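Long-range contacts in small TOPRIM domain protein (Geobacillus stearothermophilus, PDB 2FCJ), which is of unknown function but carries a TOPRIM domain, the fold that in topoisomerases and bacterial primases holds a metal-dependent nucleic acid site: residues Val22-Val27 with Asp107-Ser112; Ala39-Leu44 with Arg71-Glu76; Tyr54-Ala59 with Leu80-Ala85; Asp58-Gly63 with Tyr86-Ala91. All coordinates share one frame; numbering follows the deposited sequence.

Contact 1. Residues Val22-Val27 with Asp107-Ser112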
loop_
_atom_site.group_PDB
_atom_site.type_symbol
_atom_site.label_atom_id
_atom_site.label_comp_id
_atom_site.label_asym_id
_atom_site.label_seq_id
_atom_site.Cartn_x
_atom_site.Cartn_y
_atom_site.Cartn_z
ATOM N N VAL A 22 11.948 -1.219 -0.051
ATOM C CA VAL A 22 12.291 0.146 0.337
ATOM C C VAL A 22 12.145 0.411 1.824
ATOM O O VAL A 22 12.699 1.374 2.344
ATOM C CB VAL A 22 11.584 1.232 -0.503
ATOM C CG1 VAL A 22 11.595 0.861 -1.970
ATOM C CG2 VAL A 22 10.176 1.463 -0.020
ATOM N N LEU A 23 11.394 -0.446 2.513
ATOM C CA LEU A 23 11.047 -0.182 3.899
ATOM C C LEU A 23 12.184 -0.487 4.863
ATOM O O LEU A 23 12.952 -1.425 4.658
ATOM C CB LEU A 23 9.804 -0.975 4.298
ATOM C CG LEU A 23 8.497 -0.435 3.732
ATOM C CD1 LEU A 23 7.357 -1.413 3.928
ATOM C CD2 LEU A 23 8.200 0.899 4.356
ATOM N N ASN A 24 12.281 0.324 5.904
ATOM C CA ASN A 24 13.292 0.104 6.937
ATOM C C ASN A 24 12.682 -0.167 8.309
ATOM O O ASN A 24 13.357 -0.048 9.328
ATOM C CB ASN A 24 14.248 1.295 7.012
ATOM C CG ASN A 24 15.501 0.993 7.817
ATOM O OD1 ASN A 24 16.065 -0.093 7.728
ATOM N ND2 ASN A 24 15.943 1.966 8.599
ATOM N N GLU A 25 11.390 -0.473 8.332
ATOM C CA GLU A 25 10.724 -0.947 9.540
ATOM C C GLU A 25 9.800 -2.102 9.137
ATOM O O GLU A 25 9.436 -2.229 7.967
ATOM C CB GLU A 25 9.920 0.193 10.169
ATOM C CG GLU A 25 8.833 0.796 9.255
ATOM C CD GLU A 25 7.979 1.829 9.959
ATOM O OE1 GLU A 25 7.490 1.506 11.072
ATOM O OE2 GLU A 25 7.746 2.940 9.415
ATOM N N PRO A 26 9.452 -2.982 10.091
ATOM C CA PRO A 26 8.518 -4.058 9.771
ATOM C C PRO A 26 7.107 -3.526 9.494
ATOM O O PRO A 26 6.599 -2.697 10.230
ATOM C CB PRO A 26 8.528 -4.925 11.038
ATOM C CG PRO A 26 8.979 -4.019 12.107
ATOM C CD PRO A 26 9.937 -3.062 11.478
ATOM N N VAL A 27 6.555 -3.905 8.357
ATOM C CA VAL A 27 5.229 -3.451 7.968
ATOM C C VAL A 27 4.581 -4.667 7.369
ATOM O O VAL A 27 5.232 -5.412 6.648
ATOM C CB VAL A 27 5.325 -2.339 6.892
ATOM C CG1 VAL A 27 3.949 -2.043 6.290
ATOM C CG2 VAL A 27 5.965 -1.080 7.457
ATOM N N ASP A 107 9.483 4.593 7.809
ATOM C CA ASP A 107 10.939 4.466 7.726
ATOM C C ASP A 107 11.308 3.780 6.430
ATOM O O ASP A 107 10.927 2.633 6.201
ATOM C CB ASP A 107 11.463 3.583 8.859
ATOM C CG ASP A 107 11.363 4.238 10.212
ATOM O OD1 ASP A 107 10.914 5.395 10.290
ATOM O OD2 ASP A 107 11.778 3.598 11.202
ATOM N N VAL A 108 12.113 4.453 5.609
ATOM C CA VAL A 108 12.613 3.853 4.382
ATOM C C VAL A 108 14.136 3.769 4.424
ATOM O O VAL A 108 14.788 4.542 5.128
ATOM C CB VAL A 108 12.146 4.646 3.144
ATOM C CG1 VAL A 108 10.631 4.797 3.185
ATOM C CG2 VAL A 108 12.794 6.026 3.107
ATOM N N ARG A 109 14.687 2.813 3.699
ATOM C CA ARG A 109 16.143 2.687 3.539
ATOM C C ARG A 109 16.740 3.888 2.786
ATOM O O ARG A 109 16.230 4.291 1.742
ATOM C CB ARG A 109 16.472 1.388 2.802
ATOM C CG ARG A 109 16.017 0.126 3.529
ATOM C CD ARG A 109 16.335 -1.120 2.717
ATOM N NE ARG A 109 17.770 -1.291 2.496
ATOM C CZ ARG A 109 18.615 -1.795 3.392
ATOM N NH1 ARG A 109 18.182 -2.161 4.593
ATOM N NH2 ARG A 109 19.902 -1.924 3.089
ATOM N N ILE A 110 17.817 4.464 3.322
ATOM C CA ILE A 110 18.523 5.533 2.615
ATOM C C ILE A 110 18.947 5.113 1.219
ATOM O O ILE A 110 18.875 5.904 0.277
ATOM C CB ILE A 110 19.762 6.030 3.382
ATOM C CG1 ILE A 110 19.343 6.827 4.612
ATOM C CG2 ILE A 110 20.630 6.897 2.483
ATOM C CD1 ILE A 110 20.119 6.436 5.851
ATOM N N GLU A 111 19.374 3.865 1.074
ATOM C CA GLU A 111 19.763 3.336 -0.219
ATOM C C GLU A 111 18.624 3.394 -1.243
ATOM O O GLU A 111 18.853 3.424 -2.454
ATOM C CB GLU A 111 20.260 1.902 -0.040
ATOM C CG GLU A 111 21.465 1.778 0.904
ATOM C CD GLU A 111 21.111 1.824 2.397
ATOM O OE1 GLU A 111 19.914 1.859 2.767
ATOM O OE2 GLU A 111 22.055 1.804 3.219
ATOM N N SER A 112 17.386 3.403 -0.760
ATOM C CA SER A 112 16.247 3.467 -1.655
ATOM C C SER A 112 16.077 4.866 -2.243
ATOM O O SER A 112 15.447 5.025 -3.283
ATOM C CB SER A 112 14.976 2.987 -0.960
ATOM O OG SER A 112 15.010 1.580 -0.809
#
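N24 donates its backbone N to D107 O at 2.7 Å, and the bond is nearly straight at hydrogen (166°) although the donor stands above the carbonyl plane, 43° out of it. Two residues back on one chain and two on along the other, R109 N reaches V22 O at 2.8 Å. These two bonds bracket L23 and V108 and form a single beta bridge between the turn that leaves helix 13-22 and the tail that follows helix 94-103. V22 O receives a second, weaker approach from V108 CA at 3.2 Å, a CA-H...O contact.

The third bond comes from a side chain. E25 folds back onto D107 with CG lodged between its own backbone N and carbonyl carbon (chi1 59°), and from there the extended chain carries OE2 to D107 N at 2.9 Å, meeting it on the anti side of the carboxylate. K6 forms a salt bridge with the same OE2. The side chains of E25 and D107 cross at about a right angle, E25 CG lying 3.9 Å from D107 CB.

N24 CB rests against V108 C at 3.6 Å, and the aliphatic R109 CG lies 3.6 Å from L23 O. In the conformers described, S112 OG lies against V22 CB. L101 of helix 94-103 touches both V22 and V108.

E25 OE2 and D107 OD1 are only 4.1 Å apart, a repulsion that K6 and the D107 N-H probably offset; three hydrogen bonds, two of them between backbones, thus hold the segment after helix 94-103 against the turn that follows helix 13-22.

Contact 2. Residues Ala39-Leu44 with Arg71-Glu76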
loop_
_atom_site.group_PDB
_atom_site.type_symbol
_atom_site.label_atom_id
_atom_site.label_comp_id
_atom_site.label_asym_id
_atom_site.label_seq_id
_atom_site.Cartn_x
_atom_site.Cartn_y
_atom_site.Cartn_z
ATOM N N ALA A 39 -16.407 -9.722 0.799
ATOM C CA ALA A 39 -16.360 -10.476 2.050
ATOM C C ALA A 39 -14.935 -10.614 2.588
ATOM O O ALA A 39 -14.699 -10.486 3.791
ATOM C CB ALA A 39 -16.994 -11.852 1.866
ATOM N N ARG A 40 -13.975 -10.872 1.709
ATOM C CA ARG A 40 -12.579 -10.927 2.146
ATOM C C ARG A 40 -12.079 -9.563 2.634
ATOM O O ARG A 40 -11.369 -9.459 3.631
ATOM C CB ARG A 40 -11.673 -11.475 1.034
ATOM C CG ARG A 40 -11.895 -12.946 0.687
ATOM C CD ARG A 40 -10.903 -13.413 -0.374
ATOM N NE ARG A 40 -9.521 -13.213 0.055
ATOM C CZ ARG A 40 -8.718 -14.186 0.474
ATOM N NH1 ARG A 40 -7.481 -13.906 0.865
ATOM N NH2 ARG A 40 -9.150 -15.441 0.500
ATOM N N LEU A 41 -12.524 -8.500 1.977
ATOM C CA LEU A 41 -12.181 -7.153 2.416
ATOM C C LEU A 41 -12.782 -6.819 3.775
ATOM O O LEU A 41 -12.119 -6.228 4.612
ATOM C CB LEU A 41 -12.633 -6.144 1.365
ATOM C CG LEU A 41 -12.054 -4.746 1.514
ATOM C CD1 LEU A 41 -10.546 -4.817 1.751
ATOM C CD2 LEU A 41 -12.364 -3.916 0.290
ATOM N N GLU A 42 -14.042 -7.181 3.991
ATOM C CA GLU A 42 -14.665 -6.976 5.291
ATOM C C GLU A 42 -13.908 -7.730 6.376
ATOM O O GLU A 42 -13.682 -7.199 7.464
ATOM C CB GLU A 42 -16.134 -7.422 5.276
ATOM C CG GLU A 42 -16.858 -7.309 6.615
ATOM C CD GLU A 42 -18.306 -7.752 6.539
ATOM O OE1 GLU A 42 -18.698 -8.334 5.508
ATOM O OE2 GLU A 42 -19.048 -7.521 7.516
ATOM N N GLU A 43 -13.546 -8.982 6.101
ATOM C CA GLU A 43 -12.770 -9.771 7.050
ATOM C C GLU A 43 -11.454 -9.083 7.375
ATOM O O GLU A 43 -11.052 -9.010 8.538
ATOM C CB GLU A 43 -12.480 -11.153 6.474
ATOM C CG GLU A 43 -13.651 -12.105 6.488
ATOM C CD GLU A 43 -13.234 -13.522 6.135
ATOM O OE1 GLU A 43 -12.052 -13.721 5.778
ATOM O OE2 GLU A 43 -14.076 -14.435 6.231
ATOM N N LEU A 44 -10.761 -8.631 6.337
ATOM C CA LEU A 44 -9.516 -7.909 6.531
ATOM C C LEU A 44 -9.714 -6.662 7.393
ATOM O O LEU A 44 -8.935 -6.403 8.301
ATOM C CB LEU A 44 -8.932 -7.534 5.176
ATOM C CG LEU A 44 -7.534 -6.934 5.164
ATOM C CD1 LEU A 44 -6.539 -7.934 5.732
ATOM C CD2 LEU A 44 -7.184 -6.557 3.729
ATOM N N ARG A 71 -13.213 2.516 -0.473
ATOM C CA ARG A 71 -13.947 3.639 0.101
ATOM C C ARG A 71 -15.301 3.183 0.647
ATOM O O ARG A 71 -15.783 3.703 1.661
ATOM C CB ARG A 71 -14.099 4.761 -0.924
ATOM C CG ARG A 71 -12.815 5.530 -1.181
ATOM C CD ARG A 71 -13.116 6.876 -1.805
ATOM N NE ARG A 71 -13.820 6.699 -3.070
ATOM C CZ ARG A 71 -13.214 6.559 -4.242
ATOM N NH1 ARG A 71 -11.893 6.620 -4.311
ATOM N NH2 ARG A 71 -13.935 6.414 -5.351
ATOM N N ARG A 72 -15.844 2.131 0.025
ATOM C CA ARG A 72 -17.140 1.561 0.403
ATOM C C ARG A 72 -17.006 0.538 1.542
ATOM O O ARG A 72 -17.789 0.554 2.491
ATOM C CB ARG A 72 -17.809 0.942 -0.830
ATOM C CG ARG A 72 -19.119 0.197 -0.563
ATOM C CD ARG A 72 -19.798 -0.263 -1.864
ATOM N NE ARG A 72 -18.913 -1.068 -2.706
ATOM C CZ ARG A 72 -18.734 -2.384 -2.576
ATOM N NH1 ARG A 72 -19.405 -3.053 -1.649
ATOM N NH2 ARG A 72 -17.897 -3.034 -3.382
ATOM N N MET A 73 -16.021 -0.354 1.438
ATOM C CA MET A 73 -15.901 -1.501 2.367
ATOM C C MET A 73 -14.929 -1.276 3.543
ATOM O O MET A 73 -15.003 -1.969 4.561
ATOM C CB MET A 73 -15.474 -2.762 1.598
ATOM C CG MET A 73 -16.459 -3.244 0.539
ATOM S SD MET A 73 -18.003 -3.847 1.249
ATOM C CE MET A 73 -17.417 -5.083 2.421
ATOM N N PHE A 74 -13.945 -0.406 3.341
ATOM C CA PHE A 74 -12.826 -0.313 4.283
ATOM C C PHE A 74 -12.406 1.144 4.361
ATOM O O PHE A 74 -11.291 1.494 4.006
ATOM C CB PHE A 74 -11.685 -1.184 3.765
ATOM C CG PHE A 74 -10.617 -1.523 4.799
ATOM C CD1 PHE A 74 -10.588 -0.928 6.063
ATOM C CD2 PHE A 74 -9.613 -2.426 4.476
ATOM C CE1 PHE A 74 -9.567 -1.257 6.988
ATOM C CE2 PHE A 74 -8.610 -2.733 5.378
ATOM C CZ PHE A 74 -8.599 -2.161 6.635
ATOM N N PRO A 75 -13.311 2.012 4.817
ATOM C CA PRO A 75 -13.055 3.453 4.825
ATOM C C PRO A 75 -11.900 3.852 5.760
ATOM O O PRO A 75 -11.332 4.929 5.607
ATOM C CB PRO A 75 -14.396 4.028 5.308
ATOM C CG PRO A 75 -15.035 2.902 6.072
ATOM C CD PRO A 75 -14.672 1.687 5.291
ATOM N N GLU A 76 -11.495 2.936 6.635
ATOM C CA GLU A 76 -10.455 3.205 7.627
ATOM C C GLU A 76 -9.105 3.308 6.964
ATOM O O GLU A 76 -8.186 3.911 7.528
ATOM C CB GLU A 76 -10.411 2.073 8.668
ATOM C CG GLU A 76 -11.620 1.997 9.559
ATOM C CD GLU A 76 -12.624 0.957 9.112
ATOM O OE1 GLU A 76 -12.787 0.728 7.890
ATOM O OE2 GLU A 76 -13.281 0.368 9.984
#
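L44, whose side chain meets F74 across this contact, gives its backbone N to R40 O at 2.9 Å, an ordinary bond of helix 38-47. The contact joins two helices of the Rossmann-like alpha/beta TOPRIM fold, 38-47 and the C-terminal end of 61-73, and between the two segments it is wholly apolar. A polar tie lies just beside it, where R72 NH1 forms a salt bridge with D38 OD2.

L41 points at the other helix end and splits its branches between two neighbours. In the conformer described, CD2 touches M73 CB at 3.6 Å while CD1 approaches F74 CD2 at 3.7 Å, coming to the ring at its edge and near its plane. L44 CG comes obliquely to F74 CE2 at 4.3 Å. F74 has CG anti to its backbone N (chi1 -163°), and both F74 and L44 also touch I9 of strand 6-10.

M73 takes a curled path: with chi2 and chi3 both bent (-67° and -54°), its CE methyl turns onto E42 CB at 3.9 Å. The same side chain offers CG to one face of the R72 guanidinium, 3.6 Å above the plane and offset toward the rim. At another part of the F74 rim, E76 OE1 sits in the plane of the ring.

Contact 3. Residues Tyr54-Ala59 with Leu80-Ala85; sequences YLLADA and LYIDRA
L80 donates its backbone N to L55 O at 2.8 Å, almost straight at hydrogen (170°), where strands 52-56 and 78-80 run side by side at the edge of the parallel sheet of the TOPRIM fold. Helix 61-73 connects the two strands, making this a beta-alpha-beta unit. The hydrogen bond is the one direct polar link between the segments. Beyond it the backbones part around A57 and I82, where a water donates to A57 O at 2.8 Å and accepts a weak bond from I82 N, and they close again at A59 and R84. The carbonyls of L55 and L80 lie close together as two acceptors, and R67 of the connecting helix serves both, NH2 bonding to L80 O and NH1 weakly to L55 O.

Apolar contacts line the other side of the backbone. L80 places CD1 3.8 Å from Y54 CD1, the two side chains crossing obliquely, while the tyrosine hydroxyl bonds to D52 OD2 and its ring meets F106 edge-to-face. L56 has CG anti to the backbone N (chi1 176°), and chi2 (63°) then lays CD1 over the L80 peptide, 3.8 Å from L80 O and 4.2 Å from I82 CG2. L97 and L101 of helix 94-103 cover L56 and L80 respectively.

At the surface A59 CB and R84 CB touch at 3.7 Å, and the rest of the bent arginine side chain leads away.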
loop_
_atom_site.group_PDB
_atom_site.type_symbol
_atom_site.label_atom_id
_atom_site.label_comp_id
_atom_site.label_asym_id
_atom_site.label_seq_id
_atom_site.Cartn_x
_atom_site.Cartn_y
_atom_site.Cartn_z
ATOM N N TYR A 54 -2.939 1.477 5.100
ATOM C CA TYR A 54 -2.759 2.299 3.910
ATOM C C TYR A 54 -3.047 1.438 2.700
ATOM O O TYR A 54 -2.721 0.245 2.690
ATOM C CB TYR A 54 -1.324 2.807 3.814
ATOM C CG TYR A 54 -0.893 3.632 5.008
ATOM C CD1 TYR A 54 -0.945 5.011 4.974
ATOM C CD2 TYR A 54 -0.492 3.025 6.185
ATOM C CE1 TYR A 54 -0.555 5.767 6.077
ATOM C CE2 TYR A 54 -0.096 3.776 7.281
ATOM C CZ TYR A 54 -0.141 5.136 7.213
ATOM O OH TYR A 54 0.260 5.871 8.310
ATOM N N LEU A 55 -3.624 2.046 1.677
ATOM C CA LEU A 55 -3.806 1.419 0.373
ATOM C C LEU A 55 -2.996 2.175 -0.678
ATOM O O LEU A 55 -3.187 3.384 -0.872
ATOM C CB LEU A 55 -5.287 1.446 -0.022
ATOM C CG LEU A 55 -5.577 0.936 -1.426
ATOM C CD1 LEU A 55 -5.333 -0.551 -1.571
ATOM C CD2 LEU A 55 -7.003 1.285 -1.809
ATOM N N LEU A 56 -2.117 1.451 -1.365
ATOM C CA LEU A 56 -1.287 1.995 -2.441
ATOM C C LEU A 56 -1.611 1.293 -3.758
ATOM O O LEU A 56 -1.212 0.146 -3.955
ATOM C CB LEU A 56 0.200 1.824 -2.104
ATOM C CG LEU A 56 1.203 2.273 -3.181
ATOM C CD1 LEU A 56 1.096 3.771 -3.459
ATOM C CD2 LEU A 56 2.626 1.870 -2.817
ATOM N N ALA A 57 -2.375 1.959 -4.622
ATOM C CA ALA A 57 -2.870 1.349 -5.843
ATOM C C ALA A 57 -2.333 2.123 -7.030
ATOM O O ALA A 57 -1.995 3.303 -6.910
ATOM C CB ALA A 57 -4.396 1.374 -5.869
ATOM N N ASP A 58 -2.354 1.502 -8.202
ATOM C CA ASP A 58 -1.912 2.156 -9.414
ATOM C C ASP A 58 -2.817 3.335 -9.719
ATOM O O ASP A 58 -4.032 3.292 -9.500
ATOM C CB ASP A 58 -1.930 1.164 -10.578
ATOM C CG ASP A 58 -0.939 0.030 -10.391
ATOM O OD1 ASP A 58 0.126 0.248 -9.778
ATOM O OD2 ASP A 58 -1.194 -1.066 -10.936
ATOM N N ALA A 59 -2.226 4.386 -10.279
ATOM C CA ALA A 59 -3.005 5.473 -10.849
ATOM C C ALA A 59 -3.444 5.067 -12.248
ATOM O O ALA A 59 -2.873 5.520 -13.238
ATOM C CB ALA A 59 -2.174 6.743 -10.901
ATOM N N LEU A 80 -2.804 6.140 -0.341
ATOM C CA LEU A 80 -1.531 6.705 -0.778
ATOM C C LEU A 80 -1.474 6.674 -2.285
ATOM O O LEU A 80 -2.053 5.795 -2.920
ATOM C CB LEU A 80 -0.378 5.872 -0.234
ATOM C CG LEU A 80 -0.267 5.850 1.287
ATOM C CD1 LEU A 80 0.944 5.040 1.701
ATOM C CD2 LEU A 80 -0.173 7.274 1.809
ATOM N N TYR A 81 -0.804 7.662 -2.865
ATOM C CA TYR A 81 -0.847 7.863 -4.300
ATOM C C TYR A 81 0.574 8.060 -4.779
ATOM O O TYR A 81 1.333 8.824 -4.181
ATOM C CB TYR A 81 -1.669 9.112 -4.640
ATOM C CG TYR A 81 -3.107 9.066 -4.177
ATOM C CD1 TYR A 81 -4.100 8.521 -4.981
ATOM C CD2 TYR A 81 -3.477 9.591 -2.945
ATOM C CE1 TYR A 81 -5.417 8.494 -4.566
ATOM C CE2 TYR A 81 -4.780 9.513 -2.502
ATOM C CZ TYR A 81 -5.741 8.976 -3.314
ATOM O OH TYR A 81 -7.052 8.965 -2.884
ATOM N N ILE A 82 0.962 7.328 -5.804
ATOM C CA ILE A 82 2.070 7.763 -6.619
ATOM C C ILE A 82 1.644 8.876 -7.568
ATOM O O ILE A 82 0.450 9.133 -7.769
ATOM C CB ILE A 82 2.719 6.614 -7.396
ATOM C CG1 ILE A 82 1.696 5.921 -8.289
ATOM C CG2 ILE A 82 3.370 5.610 -6.440
ATOM C CD1 ILE A 82 2.331 5.257 -9.476
ATOM N N ASP A 83 2.635 9.574 -8.099
ATOM C CA ASP A 83 2.395 10.647 -9.055
ATOM C C ASP A 83 1.729 9.974 -10.239
ATOM O O ASP A 83 2.289 9.041 -10.811
ATOM C CB ASP A 83 3.755 11.222 -9.463
ATOM C CG ASP A 83 3.657 12.430 -10.398
ATOM O OD1 ASP A 83 2.598 12.660 -11.013
ATOM O OD2 ASP A 83 4.701 13.106 -10.578
ATOM N N ARG A 84 0.553 10.451 -10.629
ATOM C CA ARG A 84 -0.154 9.778 -11.712
ATOM C C ARG A 84 0.641 9.891 -13.020
ATOM O O ARG A 84 0.352 9.184 -13.992
ATOM C CB ARG A 84 -1.589 10.292 -11.860
ATOM C CG ARG A 84 -1.679 11.753 -12.248
ATOM C CD ARG A 84 -3.112 12.279 -12.215
ATOM N NE ARG A 84 -3.623 12.484 -10.865
ATOM C CZ ARG A 84 -3.475 13.612 -10.172
ATOM N NH1 ARG A 84 -2.789 14.627 -10.677
ATOM N NH2 ARG A 84 -4.005 13.721 -8.961
ATOM N N ALA A 85 1.718 10.677 -12.998
ATOM C CA ALA A 85 2.641 10.761 -14.131
ATOM C C ALA A 85 3.528 9.528 -14.294
ATOM O O ALA A 85 4.116 9.308 -15.355
ATOM C CB ALA A 85 3.491 12.032 -14.045
HETATM O O HOH W 1 -1.693 6.042 -6.919
#

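Contact 4. Residues Asp58-Gly63 with Tyr86-Ala91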
loop_
_atom_site.group_PDB
_atom_site.type_symbol
_atom_site.label_atom_id
_atom_site.label_comp_id
_atom_site.label_asym_id
_atom_site.label_seq_id
_atom_site.Cartn_x
_atom_site.Cartn_y
_atom_site.Cartn_z
ATOM N N ASP A 58 -2.354 1.502 -8.202
ATOM C CA ASP A 58 -1.912 2.156 -9.414
ATOM C C ASP A 58 -2.817 3.335 -9.719
ATOM O O ASP A 58 -4.032 3.292 -9.500
ATOM C CB ASP A 58 -1.930 1.164 -10.578
ATOM C CG ASP A 58 -0.939 0.030 -10.391
ATOM O OD1 ASP A 58 0.126 0.248 -9.778
ATOM O OD2 ASP A 58 -1.194 -1.066 -10.936
ATOM N N ALA A 59 -2.226 4.386 -10.279
ATOM C CA ALA A 59 -3.005 5.473 -10.849
ATOM C C ALA A 59 -3.444 5.067 -12.248
ATOM O O ALA A 59 -2.873 5.520 -13.238
ATOM C CB ALA A 59 -2.174 6.743 -10.901
ATOM N N ASP A 60 -4.389 4.132 -12.303
ATOM C CA ASP A 60 -5.032 3.679 -13.534
ATOM C C ASP A 60 -6.405 3.104 -13.201
ATOM O O ASP A 60 -6.872 3.234 -12.068
ATOM C CB ASP A 60 -4.165 2.669 -14.303
ATOM C CG ASP A 60 -3.980 1.338 -13.570
ATOM O OD1 ASP A 60 -4.757 1.014 -12.643
ATOM O OD2 ASP A 60 -3.068 0.584 -13.969
ATOM N N GLU A 61 -7.066 2.484 -14.171
ATOM C CA GLU A 61 -8.465 2.078 -14.009
ATOM C C GLU A 61 -8.642 0.988 -12.949
ATOM O O GLU A 61 -9.448 1.112 -12.006
ATOM C CB GLU A 61 -9.041 1.620 -15.362
ATOM C CG GLU A 61 -8.606 2.492 -16.550
ATOM C CD GLU A 61 -7.113 2.265 -16.904
ATOM O OE1 GLU A 61 -7.022 0.946 -17.779
ATOM O OE2 GLU A 61 -6.130 3.025 -16.790
ATOM N N ALA A 62 -7.835 -0.061 -13.063
ATOM C CA ALA A 62 -7.913 -1.149 -12.115
ATOM C C ALA A 62 -7.663 -0.611 -10.714
ATOM O O ALA A 62 -8.313 -1.037 -9.758
ATOM C CB ALA A 62 -6.916 -2.229 -12.463
ATOM N N GLY A 63 -6.710 0.314 -10.601
ATOM C CA GLY A 63 -6.347 0.891 -9.312
ATOM C C GLY A 63 -7.504 1.672 -8.726
ATOM O O GLY A 63 -7.804 1.553 -7.537
ATOM N N TYR A 86 3.598 8.692 -13.263
ATOM C CA TYR A 86 4.308 7.418 -13.380
ATOM C C TYR A 86 3.302 6.254 -13.552
ATOM O O TYR A 86 3.664 5.180 -14.024
ATOM C CB TYR A 86 5.250 7.194 -12.171
ATOM C CG TYR A 86 6.607 7.933 -12.214
ATOM C CD1 TYR A 86 7.589 7.605 -13.149
ATOM C CD2 TYR A 86 6.960 8.836 -11.213
ATOM C CE1 TYR A 86 8.841 8.257 -13.158
ATOM C CE2 TYR A 86 8.205 9.476 -11.210
ATOM C CZ TYR A 86 9.140 9.188 -12.173
ATOM O OH TYR A 86 10.364 9.850 -12.144
ATOM N N ARG A 87 2.040 6.494 -13.211
ATOM C CA ARG A 87 0.954 5.574 -13.567
ATOM C C ARG A 87 0.819 4.353 -12.643
ATOM O O ARG A 87 -0.207 4.172 -11.977
ATOM C CB ARG A 87 1.112 5.093 -15.007
ATOM C CG ARG A 87 -0.178 4.573 -15.611
ATOM C CD ARG A 87 0.069 3.936 -16.978
ATOM N NE ARG A 87 -1.011 3.032 -17.361
ATOM C CZ ARG A 87 -1.056 2.368 -18.513
ATOM N NH1 ARG A 87 -2.073 1.555 -18.774
ATOM N NH2 ARG A 87 -0.078 2.507 -19.398
ATOM N N GLU A 88 1.831 3.496 -12.672
ATOM C CA GLU A 88 1.823 2.238 -11.915
ATOM C C GLU A 88 2.918 2.219 -10.861
ATOM O O GLU A 88 4.042 2.658 -11.105
ATOM C CB GLU A 88 2.049 1.059 -12.867
ATOM C CG GLU A 88 0.915 0.808 -13.846
ATOM C CD GLU A 88 1.277 -0.246 -14.885
ATOM O OE1 GLU A 88 2.108 -1.132 -14.576
ATOM O OE2 GLU A 88 0.782 -0.147 -16.030
ATOM N N VAL A 89 2.620 1.607 -9.715
ATOM C CA VAL A 89 3.590 1.450 -8.655
ATOM C C VAL A 89 4.815 0.721 -9.196
ATOM O O VAL A 89 5.959 1.040 -8.853
ATOM C CB VAL A 89 2.964 0.655 -7.491
ATOM C CG1 VAL A 89 3.999 0.394 -6.418
ATOM C CG2 VAL A 89 1.776 1.418 -6.933
ATOM N N ALA A 90 4.571 -0.230 -10.098
ATOM C CA ALA A 90 5.635 -1.011 -10.713
ATOM C C ALA A 90 6.562 -0.166 -11.580
ATOM O O ALA A 90 7.720 -0.520 -11.785
ATOM C CB ALA A 90 5.042 -2.149 -11.538
ATOM N N ALA A 91 6.031 0.911 -12.149
ATOM C CA ALA A 91 6.784 1.716 -13.107
ATOM C C ALA A 91 7.610 2.779 -12.387
ATOM O O ALA A 91 8.658 3.218 -12.878
ATOM C CB ALA A 91 5.835 2.368 -14.108
HETATM O O HOH W 2 2.127 -1.666 -10.293
#
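D58 and D60 are the two aspartates of the DxD signature that follows a sheet strand in TOPRIM domains; in relatives this pair, with a glutamate after the first strand, binds magnesium. Here the loop of residues 86-91 lies against it. D58 OD1 accepts from V89 N at 2.8 Å, on the anti side of the carboxylate and 30° out of its plane. A water 2.8 Å from the same OD1 accepts from A90 N, tying the oxygen to two successive peptide nitrogens. V89 CG2 packs beside it at 3.5 Å.

The backbone bond from A59 N to R87 O is short at 2.6 Å but strongly bent (122°) and therefore weak; A59 is the centre of an inverse gamma turn, which sharply redirects the chain between the two aspartates. D60 N-caps helix 61-73: its OD1 accepts from G63 N at 2.9 Å, met nearly along the C-O bond direction. The extended R87 side chain brings its guanidinium edge to D60 CB. Over one guanidinium face stands E88 OE2, a long charge contact 3.9 Å from R87 NE, and E88 CG lies 4.0 Å from D60 OD2.

The signature thus leaves strand 52-56 and enters helix 61-73 while the 86-91 loop flanks it. V89 and A90 also touch D15 of helix 13-22, and A62 packs on E11, probably the counterpart of the family glutamate.

Contacts 3 and 4 form one continuous region: they share D58 and A59, their centres are 7 Å apart, and I82 CD1 packs on E88 C at 3.4 Å. Together they lead from the sheet edge to the DxD aspartates, the probable metal site by family resemblance. Contact 2 lies at the other end of helix 61-73 from contact 4, the centres about 21 Å apart, and it crosses both contacts 3 and 4 along the chain. Contact 1 closes the longest loop, with the other three nested inside it. Its centre is about 27 Å from that of contact 2, on opposite sides of the chain's centre, and about 21 Å from that of contact 4.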